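ECF RNA polymerase sigma factor SigK (PDB 4NQW) probably directs RNA polymerase to specific promoters and is thought to stay inactive on an anti-sigma factor until regulated intramembrane proteolysis frees it. Local coordinates at residues 45-50 with 74-79; 52-57 with 96-101; 30-35 with 81-86. All coordinates share one frame; numbering follows the deposited sequence.

Interaction 1: 45-50 with 74-79. With CD (cadmium ion), chain F.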
loop_
_atom_site.group_PDB
_atom_site.type_symbol
_atom_site.label_atom_id
_atom_site.label_comp_id
_atom_site.label_asym_id
_atom_site.label_seq_id
_atom_site.Cartn_x
_atom_site.Cartn_y
_atom_site.Cartn_z
ATOM N N GLU A 45 17.356 10.948 4.444
ATOM C CA GLU A 45 16.472 11.114 5.598
ATOM C C GLU A 45 15.090 10.505 5.348
ATOM O O GLU A 45 14.508 9.894 6.247
ATOM C CB GLU A 45 16.345 12.593 5.976
ATOM C CG GLU A 45 15.509 12.838 7.226
ATOM C CD GLU A 45 15.966 14.042 8.032
ATOM O OE1 GLU A 45 17.142 14.070 8.452
ATOM O OE2 GLU A 45 15.142 14.953 8.259
ATOM N N PHE A 46 14.572 10.678 4.133
ATOM C CA PHE A 46 13.313 10.051 3.721
ATOM C C PHE A 46 13.418 8.536 3.835
ATOM O O PHE A 46 12.504 7.877 4.332
ATOM C CB PHE A 46 12.962 10.440 2.281
ATOM C CG PHE A 46 11.632 9.916 1.815
ATOM C CD1 PHE A 46 10.463 10.621 2.078
ATOM C CD2 PHE A 46 11.545 8.723 1.111
ATOM C CE1 PHE A 46 9.233 10.144 1.652
ATOM C CE2 PHE A 46 10.317 8.241 0.682
ATOM C CZ PHE A 46 9.160 8.954 0.951
ATOM N N TYR A 47 14.543 7.995 3.372
ATOM C CA TYR A 47 14.813 6.565 3.475
ATOM C C TYR A 47 14.931 6.116 4.934
ATOM O O TYR A 47 14.272 5.160 5.344
ATOM C CB TYR A 47 16.088 6.195 2.707
ATOM C CG TYR A 47 16.529 4.777 2.969
ATOM C CD1 TYR A 47 15.822 3.704 2.439
ATOM C CD2 TYR A 47 17.633 4.504 3.772
ATOM C CE1 TYR A 47 16.207 2.400 2.689
ATOM C CE2 TYR A 47 18.028 3.204 4.024
ATOM C CZ TYR A 47 17.309 2.154 3.482
ATOM O OH TYR A 47 17.687 0.856 3.724
ATOM N N ASP A 48 15.764 6.810 5.709
ATOM C CA ASP A 48 16.013 6.443 7.113
ATOM C C ASP A 48 14.743 6.363 7.964
ATOM O O ASP A 48 14.637 5.506 8.842
ATOM C CB ASP A 48 16.995 7.426 7.773
ATOM C CG ASP A 48 18.454 7.066 7.525
ATOM O OD1 ASP A 48 18.750 5.891 7.214
ATOM O OD2 ASP A 48 19.315 7.965 7.654
ATOM N N HIS A 49 13.791 7.255 7.704
ATOM C CA HIS A 49 12.573 7.342 8.509
ATOM C C HIS A 49 11.501 6.327 8.088
ATOM O O HIS A 49 10.614 6.002 8.880
ATOM C CB HIS A 49 12.003 8.768 8.450
ATOM C CG HIS A 49 11.275 9.179 9.692
ATOM N ND1 HIS A 49 11.891 9.256 10.923
ATOM C CD2 HIS A 49 9.988 9.550 9.892
ATOM C CE1 HIS A 49 11.012 9.646 11.829
ATOM N NE2 HIS A 49 9.851 9.833 11.230
ATOM N N THR A 50 11.591 5.828 6.853
ATOM C CA THR A 50 10.578 4.922 6.297
ATOM C C THR A 50 11.037 3.472 6.074
ATOM O O THR A 50 10.204 2.587 5.869
ATOM C CB THR A 50 10.054 5.456 4.947
ATOM O OG1 THR A 50 11.135 5.557 4.009
ATOM C CG2 THR A 50 9.405 6.824 5.121
ATOM N N GLU A 74 14.467 -1.402 -5.552
ATOM C CA GLU A 74 13.641 -0.989 -6.683
ATOM C C GLU A 74 12.639 0.078 -6.255
ATOM O O GLU A 74 12.402 1.039 -6.984
ATOM C CB GLU A 74 12.901 -2.186 -7.284
ATOM C CG GLU A 74 13.787 -3.158 -8.050
ATOM C CD GLU A 74 13.042 -4.393 -8.537
ATOM O OE1 GLU A 74 11.806 -4.473 -8.365
ATOM O OE2 GLU A 74 13.702 -5.294 -9.095
ATOM N N ILE A 75 12.068 -0.095 -5.063
ATOM C CA ILE A 75 11.065 0.830 -4.531
ATOM C C ILE A 75 11.656 2.223 -4.334
ATOM O O ILE A 75 11.089 3.205 -4.802
ATOM C CB ILE A 75 10.454 0.313 -3.209
ATOM C CG1 ILE A 75 9.613 -0.938 -3.481
ATOM C CG2 ILE A 75 9.573 1.374 -2.565
ATOM C CD1 ILE A 75 9.333 -1.800 -2.265
ATOM N N TYR A 76 12.799 2.307 -3.659
ATOM C CA TYR A 76 13.443 3.601 -3.411
ATOM C C TYR A 76 14.095 4.204 -4.659
ATOM O O TYR A 76 14.282 5.422 -4.726
ATOM C CB TYR A 76 14.438 3.507 -2.250
ATOM C CG TYR A 76 13.736 3.428 -0.916
ATOM C CD1 TYR A 76 13.620 2.221 -0.233
ATOM C CD2 TYR A 76 13.155 4.557 -0.354
ATOM C CE1 TYR A 76 12.959 2.147 0.983
ATOM C CE2 TYR A 76 12.492 4.494 0.859
ATOM C CZ TYR A 76 12.397 3.288 1.523
ATOM O OH TYR A 76 11.742 3.228 2.730
ATOM N N LEU A 77 14.422 3.371 -5.646
ATOM C CA LEU A 77 14.840 3.884 -6.956
ATOM C C LEU A 77 13.648 4.567 -7.632
ATOM O O LEU A 77 13.800 5.642 -8.205
ATOM C CB LEU A 77 15.413 2.767 -7.843
ATOM C CG LEU A 77 16.178 3.126 -9.133
ATOM C CD1 LEU A 77 15.264 3.644 -10.240
ATOM C CD2 LEU A 77 17.308 4.115 -8.878
ATOM N N GLU A 78 12.464 3.957 -7.551
ATOM C CA GLU A 78 11.250 4.585 -8.090
ATOM C C GLU A 78 10.883 5.857 -7.325
ATOM O O GLU A 78 10.427 6.826 -7.928
ATOM C CB GLU A 78 10.053 3.623 -8.107
ATOM C CG GLU A 78 8.804 4.249 -8.728
ATOM C CD GLU A 78 7.636 3.293 -8.893
ATOM O OE1 GLU A 78 6.551 3.760 -9.299
ATOM O OE2 GLU A 78 7.785 2.083 -8.626
ATOM N N VAL A 79 11.074 5.853 -6.006
ATOM C CA VAL A 79 10.856 7.059 -5.202
ATOM C C VAL A 79 11.682 8.192 -5.796
ATOM O O VAL A 79 11.152 9.246 -6.136
ATOM C CB VAL A 79 11.260 6.870 -3.720
ATOM C CG1 VAL A 79 11.214 8.195 -2.968
ATOM C CG2 VAL A 79 10.351 5.861 -3.036
HETATM CD CD CD F . 5.368 1.535 -9.819
HETATM O O HOH W 1 5.291 1.576 -12.566
#
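In the all-helical sigma-70 domain 2, Tyr76 of helix 65-82 reaches across to helix 42-62 and meets Tyr47, Thr50 and Phe46. The two short segments run roughly antiparallel, with axes 11.8 Å apart, a gap bridged by side chains. With CG anti to the carbonyl carbon (chi1 -74°), the Tyr76 ring is carried out toward helix 42-62. Tyr47 gives an edge-to-face (T-shaped) stack: its CD1 stands over the centre of one face of the Tyr76 ring, 3.6 Å from CE1 of Tyr76, and the planes meet at 83°. At the far end of the same ring, Tyr76 OH donates a hydrogen bond to Thr50 OG1 (2.7 Å), which lies in the plane of the ring at its edge. Thr50 OG1 in turn donates to Phe46 O, one turn back, again at 2.7 Å, with the donor tilted 24° from the carbonyl plane. Phe46 and Val79 meet tip to tip beside the tyrosine, with Phe46 CE2 3.8 Å from Val79 CG1. On helix 65-82, Glu78 turns to cadmium instead, binding the ion through OE1 (2.6 Å) and OE2, while Arg104 NH2 is hydrogen-bonded to Glu78 OE2. Apolar side chains of another protein's chain also pack on Tyr47 and Tyr76. The chemistry amounts to a relay from phenol to threonine hydroxyl to backbone carbonyl: it satisfies two hydroxyls in a buried apolar setting and fixes the direction of both, while the stack and the OH bond together restrain the Tyr76 ring.

Interaction 2: 52-57 with 96-101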
loop_
_atom_site.group_PDB
_atom_site.type_symbol
_atom_site.label_atom_id
_atom_site.label_comp_id
_atom_site.label_asym_id
_atom_site.label_seq_id
_atom_site.Cartn_x
_atom_site.Cartn_y
_atom_site.Cartn_z
ATOM N N SER A 52 12.169 0.792 7.714
ATOM C CA SER A 52 11.690 -0.358 8.487
ATOM C C SER A 52 10.250 -0.744 8.122
ATOM O O SER A 52 9.889 -1.923 8.149
ATOM C CB SER A 52 11.801 -0.091 9.993
ATOM O OG SER A 52 10.917 0.938 10.400
ATOM N N ARG A 53 9.437 0.250 7.779
ATOM C CA ARG A 53 8.055 -0.000 7.371
ATOM C C ARG A 53 7.967 -0.551 5.944
ATOM O O ARG A 53 7.148 -1.430 5.671
ATOM C CB ARG A 53 7.206 1.265 7.526
ATOM C CG ARG A 53 6.851 1.573 8.975
ATOM C CD ARG A 53 5.836 2.700 9.116
ATOM N NE ARG A 53 6.428 3.938 9.625
ATOM C CZ ARG A 53 7.068 4.845 8.888
ATOM N NH1 ARG A 53 7.229 4.676 7.581
ATOM N NH2 ARG A 53 7.562 5.934 9.467
ATOM N N VAL A 54 8.808 -0.053 5.037
ATOM C CA VAL A 54 8.828 -0.575 3.666
ATOM C C VAL A 54 9.407 -1.990 3.636
ATOM O O VAL A 54 8.790 -2.910 3.095
ATOM C CB VAL A 54 9.633 0.323 2.706
ATOM C CG1 VAL A 54 9.765 -0.343 1.341
ATOM C CG2 VAL A 54 8.962 1.681 2.566
ATOM N N TYR A 55 10.590 -2.155 4.220
ATOM C CA TYR A 55 11.267 -3.455 4.241
ATOM C C TYR A 55 10.426 -4.519 4.945
ATOM O O TYR A 55 10.346 -5.658 4.482
ATOM C CB TYR A 55 12.629 -3.338 4.923
ATOM C CG TYR A 55 13.421 -4.621 4.925
ATOM C CD1 TYR A 55 13.974 -5.120 3.749
ATOM C CD2 TYR A 55 13.630 -5.334 6.103
ATOM C CE1 TYR A 55 14.707 -6.295 3.745
ATOM C CE2 TYR A 55 14.361 -6.508 6.109
ATOM C CZ TYR A 55 14.897 -6.982 4.929
ATOM O OH TYR A 55 15.622 -8.145 4.930
ATOM N N GLY A 56 9.804 -4.135 6.057
ATOM C CA GLY A 56 8.932 -5.031 6.810
ATOM C C GLY A 56 7.707 -5.483 6.037
ATOM O O GLY A 56 7.289 -6.638 6.146
ATOM N N LEU A 57 7.127 -4.577 5.255
ATOM C CA LEU A 57 5.976 -4.920 4.425
ATOM C C LEU A 57 6.391 -5.893 3.329
ATOM O O LEU A 57 5.743 -6.918 3.123
ATOM C CB LEU A 57 5.341 -3.671 3.801
ATOM C CG LEU A 57 4.192 -3.944 2.821
ATOM C CD1 LEU A 57 3.091 -4.776 3.467
ATOM C CD2 LEU A 57 3.625 -2.640 2.289
ATOM N N TRP A 96 1.865 7.290 -0.336
ATOM C CA TRP A 96 2.432 7.232 -1.684
ATOM C C TRP A 96 3.552 6.191 -1.760
ATOM O O TRP A 96 3.629 5.420 -2.718
ATOM C CB TRP A 96 2.959 8.618 -2.062
ATOM C CG TRP A 96 3.442 8.778 -3.470
ATOM C CD1 TRP A 96 2.680 9.022 -4.575
ATOM C CD2 TRP A 96 4.803 8.755 -3.917
ATOM N NE1 TRP A 96 3.483 9.135 -5.686
ATOM C CE2 TRP A 96 4.790 8.975 -5.309
ATOM C CE3 TRP A 96 6.030 8.559 -3.276
ATOM C CZ2 TRP A 96 5.957 9.005 -6.073
ATOM C CZ3 TRP A 96 7.192 8.590 -4.036
ATOM C CH2 TRP A 96 7.146 8.814 -5.421
ATOM N N LEU A 97 4.401 6.163 -0.734
ATOM C CA LEU A 97 5.526 5.227 -0.662
ATOM C C LEU A 97 5.073 3.790 -0.396
ATOM O O LEU A 97 5.485 2.867 -1.099
ATOM C CB LEU A 97 6.509 5.670 0.428
ATOM C CG LEU A 97 7.681 4.741 0.766
ATOM C CD1 LEU A 97 8.655 4.650 -0.394
ATOM C CD2 LEU A 97 8.391 5.229 2.021
ATOM N N LEU A 98 4.243 3.596 0.627
ATOM C CA LEU A 98 3.815 2.242 0.997
ATOM C C LEU A 98 2.924 1.598 -0.063
ATOM O O LEU A 98 2.965 0.385 -0.256
ATOM C CB LEU A 98 3.114 2.220 2.363
ATOM C CG LEU A 98 3.998 1.922 3.581
ATOM C CD1 LEU A 98 4.695 0.576 3.459
ATOM C CD2 LEU A 98 5.022 3.016 3.790
ATOM N N THR A 99 2.128 2.412 -0.749
ATOM C CA THR A 99 1.261 1.921 -1.818
ATOM C C THR A 99 2.072 1.391 -3.000
ATOM O O THR A 99 1.753 0.334 -3.547
ATOM C CB THR A 99 0.302 3.022 -2.304
ATOM O OG1 THR A 99 -0.481 3.490 -1.199
ATOM C CG2 THR A 99 -0.627 2.499 -3.392
ATOM N N MET A 100 3.114 2.121 -3.395
ATOM C CA MET A 100 3.976 1.674 -4.492
ATOM C C MET A 100 4.836 0.476 -4.081
ATOM O O MET A 100 5.172 -0.363 -4.916
ATOM C CB MET A 100 4.843 2.824 -5.026
ATOM C CG MET A 100 5.913 3.347 -4.079
ATOM S SD MET A 100 7.157 4.356 -4.910
ATOM C CE MET A 100 6.143 5.648 -5.627
ATOM N N ALA A 101 5.176 0.403 -2.794
ATOM C CA ALA A 101 5.936 -0.724 -2.242
ATOM C C ALA A 101 5.099 -1.996 -2.240
ATOM O O ALA A 101 5.579 -3.072 -2.609
ATOM C CB ALA A 101 6.404 -0.405 -0.830
#
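Val54 and Leu97 cross at about a right angle where helices 42-62 and 93-111 run side by side in sigma-70 domain 2. The two methyls of Val54 divide the work. CG2 meets the branch of Leu97, 3.6 Å from Leu97 CD2 and only slightly farther from its CG, whereas Val54 CG1 meets Ala101, whose CB is 4.0 Å away. The first torsion accounts for this split: CG1 is anti to the backbone N (chi1 173°), leaving CG2 anti to the carbonyl carbon. Leu98 also meets Val54. Its CD1 extends to the backbone of helix 42-62, lying 3.9 Å from Arg53 O and near Val54 CA, and its CD2 makes a looser approach to Val54 CG2. Leu57, one turn on, lies obliquely against Leu98, with Leu57 CD2 3.6 Å from Leu98 CD1, so that this one methyl of Leu98 touches both an apolar tip and a carbonyl oxygen. Apart from the approach of Leu98 CD1 to Arg53 O, the contacts are apolar, and dispersion and the burial of methyl groups carry them. The segments are nearly parallel, at 19° with axes 10.0 Å apart, and Val54 CA and Leu98 CA are the nearest such pair, 6.3 Å apart. Helix 65-82 covers one flank through Tyr76 on Val54, Val79 on Leu97 and Ile75 on Ala101, making a three-helix core. Beyond Leu57, Tyr166 and Tyr167 of helix 156-167 pack on its side chain, joining this end of the contact to domain 4. Another protein's chain binds Ser52 of helix 42-62, while the side chain of Arg53 touches Leu94 of helix 93-111.

Interaction 3: 30-35 with 81-86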
loop_
_atom_site.group_PDB
_atom_site.type_symbol
_atom_site.label_atom_id
_atom_site.label_comp_id
_atom_site.label_asym_id
_atom_site.label_seq_id
_atom_site.Cartn_x
_atom_site.Cartn_y
_atom_site.Cartn_z
ATOM N N ALA A 30 7.337 17.234 3.003
ATOM C CA ALA A 30 8.358 18.226 2.667
ATOM C C ALA A 30 9.684 17.574 2.266
ATOM O O ALA A 30 10.390 18.093 1.401
ATOM C CB ALA A 30 8.573 19.185 3.830
ATOM N N LEU A 31 10.020 16.450 2.898
ATOM C CA LEU A 31 11.218 15.689 2.529
ATOM C C LEU A 31 11.094 15.135 1.114
ATOM O O LEU A 31 12.019 15.263 0.313
ATOM C CB LEU A 31 11.473 14.535 3.505
ATOM C CG LEU A 31 12.020 14.859 4.897
ATOM C CD1 LEU A 31 12.088 13.586 5.727
ATOM C CD2 LEU A 31 13.388 15.518 4.836
ATOM N N LEU A 32 9.948 14.530 0.813
ATOM C CA LEU A 32 9.696 13.972 -0.518
ATOM C C LEU A 32 9.636 15.085 -1.567
ATOM O O LEU A 32 10.000 14.882 -2.724
ATOM C CB LEU A 32 8.392 13.163 -0.539
ATOM C CG LEU A 32 8.392 11.870 -1.363
ATOM C CD1 LEU A 32 6.979 11.317 -1.440
ATOM C CD2 LEU A 32 8.954 12.049 -2.766
ATOM N N ARG A 33 9.176 16.261 -1.151
ATOM C CA ARG A 33 9.127 17.426 -2.034
ATOM C C ARG A 33 10.540 17.887 -2.412
ATOM O O ARG A 33 10.746 18.449 -3.489
ATOM C CB ARG A 33 8.355 18.574 -1.371
ATOM C CG ARG A 33 7.362 19.269 -2.290
ATOM C CD ARG A 33 6.619 20.384 -1.569
ATOM N NE ARG A 33 5.923 19.908 -0.371
ATOM C CZ ARG A 33 4.763 19.254 -0.368
ATOM N NH1 ARG A 33 4.131 18.971 -1.503
ATOM N NH2 ARG A 33 4.230 18.873 0.789
ATOM N N ARG A 34 11.504 17.641 -1.526
ATOM C CA ARG A 34 12.891 18.031 -1.768
ATOM C C ARG A 34 13.706 17.010 -2.575
ATOM O O ARG A 34 14.773 17.361 -3.079
ATOM C CB ARG A 34 13.601 18.344 -0.445
ATOM C CG ARG A 34 13.115 19.621 0.227
ATOM C CD ARG A 34 14.073 20.092 1.309
ATOM N NE ARG A 34 15.292 20.675 0.746
ATOM C CZ ARG A 34 15.413 21.926 0.300
ATOM N NH1 ARG A 34 14.387 22.774 0.337
ATOM N NH2 ARG A 34 16.577 22.337 -0.191
ATOM N N VAL A 35 13.222 15.772 -2.723
ATOM C CA VAL A 35 13.982 14.754 -3.479
ATOM C C VAL A 35 13.784 14.854 -4.999
ATOM O O VAL A 35 14.330 14.042 -5.749
ATOM C CB VAL A 35 13.729 13.293 -2.992
ATOM C CG1 VAL A 35 13.676 13.219 -1.472
ATOM C CG2 VAL A 35 12.472 12.696 -3.603
ATOM N N ARG A 81 13.150 8.520 -8.760
ATOM C CA ARG A 81 12.900 8.873 -10.156
ATOM C C ARG A 81 11.533 9.534 -10.351
ATOM O O ARG A 81 11.425 10.534 -11.063
ATOM C CB ARG A 81 13.035 7.641 -11.059
ATOM C CG ARG A 81 13.716 7.942 -12.384
ATOM C CD ARG A 81 13.968 6.683 -13.194
ATOM N NE ARG A 81 15.161 6.795 -14.033
ATOM C CZ ARG A 81 16.404 6.503 -13.645
ATOM N NH1 ARG A 81 16.659 6.068 -12.412
ATOM N NH2 ARG A 81 17.408 6.648 -14.503
ATOM N N ASN A 82 10.503 8.980 -9.710
ATOM C CA ASN A 82 9.126 9.462 -9.866
ATOM C C ASN A 82 8.641 10.394 -8.746
ATOM O O ASN A 82 7.438 10.631 -8.622
ATOM C CB ASN A 82 8.164 8.271 -9.984
ATOM C CG ASN A 82 8.403 7.441 -11.233
ATOM O OD1 ASN A 82 9.392 7.629 -11.942
ATOM N ND2 ASN A 82 7.492 6.514 -11.506
ATOM N N ALA A 83 9.558 10.935 -7.945
ATOM C CA ALA A 83 9.178 11.820 -6.832
ATOM C C ALA A 83 8.511 13.115 -7.298
ATOM O O ALA A 83 7.762 13.734 -6.542
ATOM C CB ALA A 83 10.383 12.150 -5.966
ATOM N N SER A 84 8.798 13.525 -8.533
ATOM C CA SER A 84 8.174 14.711 -9.120
ATOM C C SER A 84 6.680 14.507 -9.396
ATOM O O SER A 84 5.933 15.479 -9.501
ATOM C CB SER A 84 8.895 15.106 -10.410
ATOM O OG SER A 84 8.880 14.044 -11.347
ATOM N N GLU A 85 6.252 13.250 -9.517
ATOM C CA GLU A 85 4.833 12.919 -9.688
ATOM C C GLU A 85 4.034 13.077 -8.392
ATOM O O GLU A 85 2.805 13.165 -8.432
ATOM C CB GLU A 85 4.665 11.485 -10.199
ATOM C CG GLU A 85 5.291 11.219 -11.561
ATOM C CD GLU A 85 5.065 9.797 -12.053
ATOM O OE1 GLU A 85 4.836 8.893 -11.219
ATOM O OE2 GLU A 85 5.125 9.580 -13.282
ATOM N N PHE A 86 4.724 13.099 -7.253
ATOM C CA PHE A 86 4.066 13.199 -5.950
ATOM C C PHE A 86 3.311 14.517 -5.776
ATOM O O PHE A 86 3.850 15.594 -6.041
ATOM C CB PHE A 86 5.082 13.038 -4.814
ATOM C CG PHE A 86 4.506 13.279 -3.448
ATOM C CD1 PHE A 86 3.556 12.418 -2.922
ATOM C CD2 PHE A 86 4.912 14.369 -2.689
ATOM C CE1 PHE A 86 3.016 12.639 -1.666
ATOM C CE2 PHE A 86 4.378 14.595 -1.431
ATOM C CZ PHE A 86 3.429 13.729 -0.918
#
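Leu32 of helix 28-34 spreads its two methyls over Ala83 and Phe86, in the stretch of chain between the bodies of helices 65-82 and 93-111. From CB, which points toward the 81-86 segment, its chain passes through CG, the atom that meets Phe46 on helix 42-62, and then forks. CD1 rests over the centre of one face of the Phe86 ring in a CH-pi contact, 3.8 Å from the centroid and 13° off the ring normal; the nearest ring atom is Phe86 CG, 3.7 Å from Leu32 CD1. CD2 takes the other direction to Ala83, with Leu32 CD2 ending 3.5 Å from Ala83 CB. The same alanine methyl is met from the chain end of helix 28-34 by Val35, with Val35 CG2 3.2 Å from Ala83 CB, a close methyl-to-methyl approach. Phe86 is placed to receive the leucine by its CG, anti to the backbone N (chi1 174°). At the margin Arg33 brings NH1 obliquely to within 4.4 Å of Phe86 CE2, a peripheral approach; NH1 is hydrogen-bonded to Ser88 OG. In the backbone of 81-86, Phe86 N bonds Ala83 O at 3.2 Å, linking the two residues that Leu32 touches. The contact thus ties the first modelled helix, 28-34, to the connection between helices 65-82 and 93-111. Helix 93-111 adds Ala93 and Trp96 against Leu32, and Trp96 also packs edge-to-face with Phe86.

Interactions 1 and 2 share helix 42-62 and adjoin each other, for instance where Thr50 CB packs against Leu97 CD2, so the buried interior of domain 2 is continuous through both. Their chemistry differs, since interaction 1 includes a buried hydroxyl relay and an aromatic stack whereas interaction 2, nearest the centre of the chain, is aliphatic. Interaction 3 lies farther out, with a mostly buried centre but an exposed arginine at its margin. It shares helix 65-82 with interaction 1, and helices 28-34 and 42-62, which follow each other in the chain, also touch between the two. Trp96, on the 96-101 segment, bridges interactions 2 and 3.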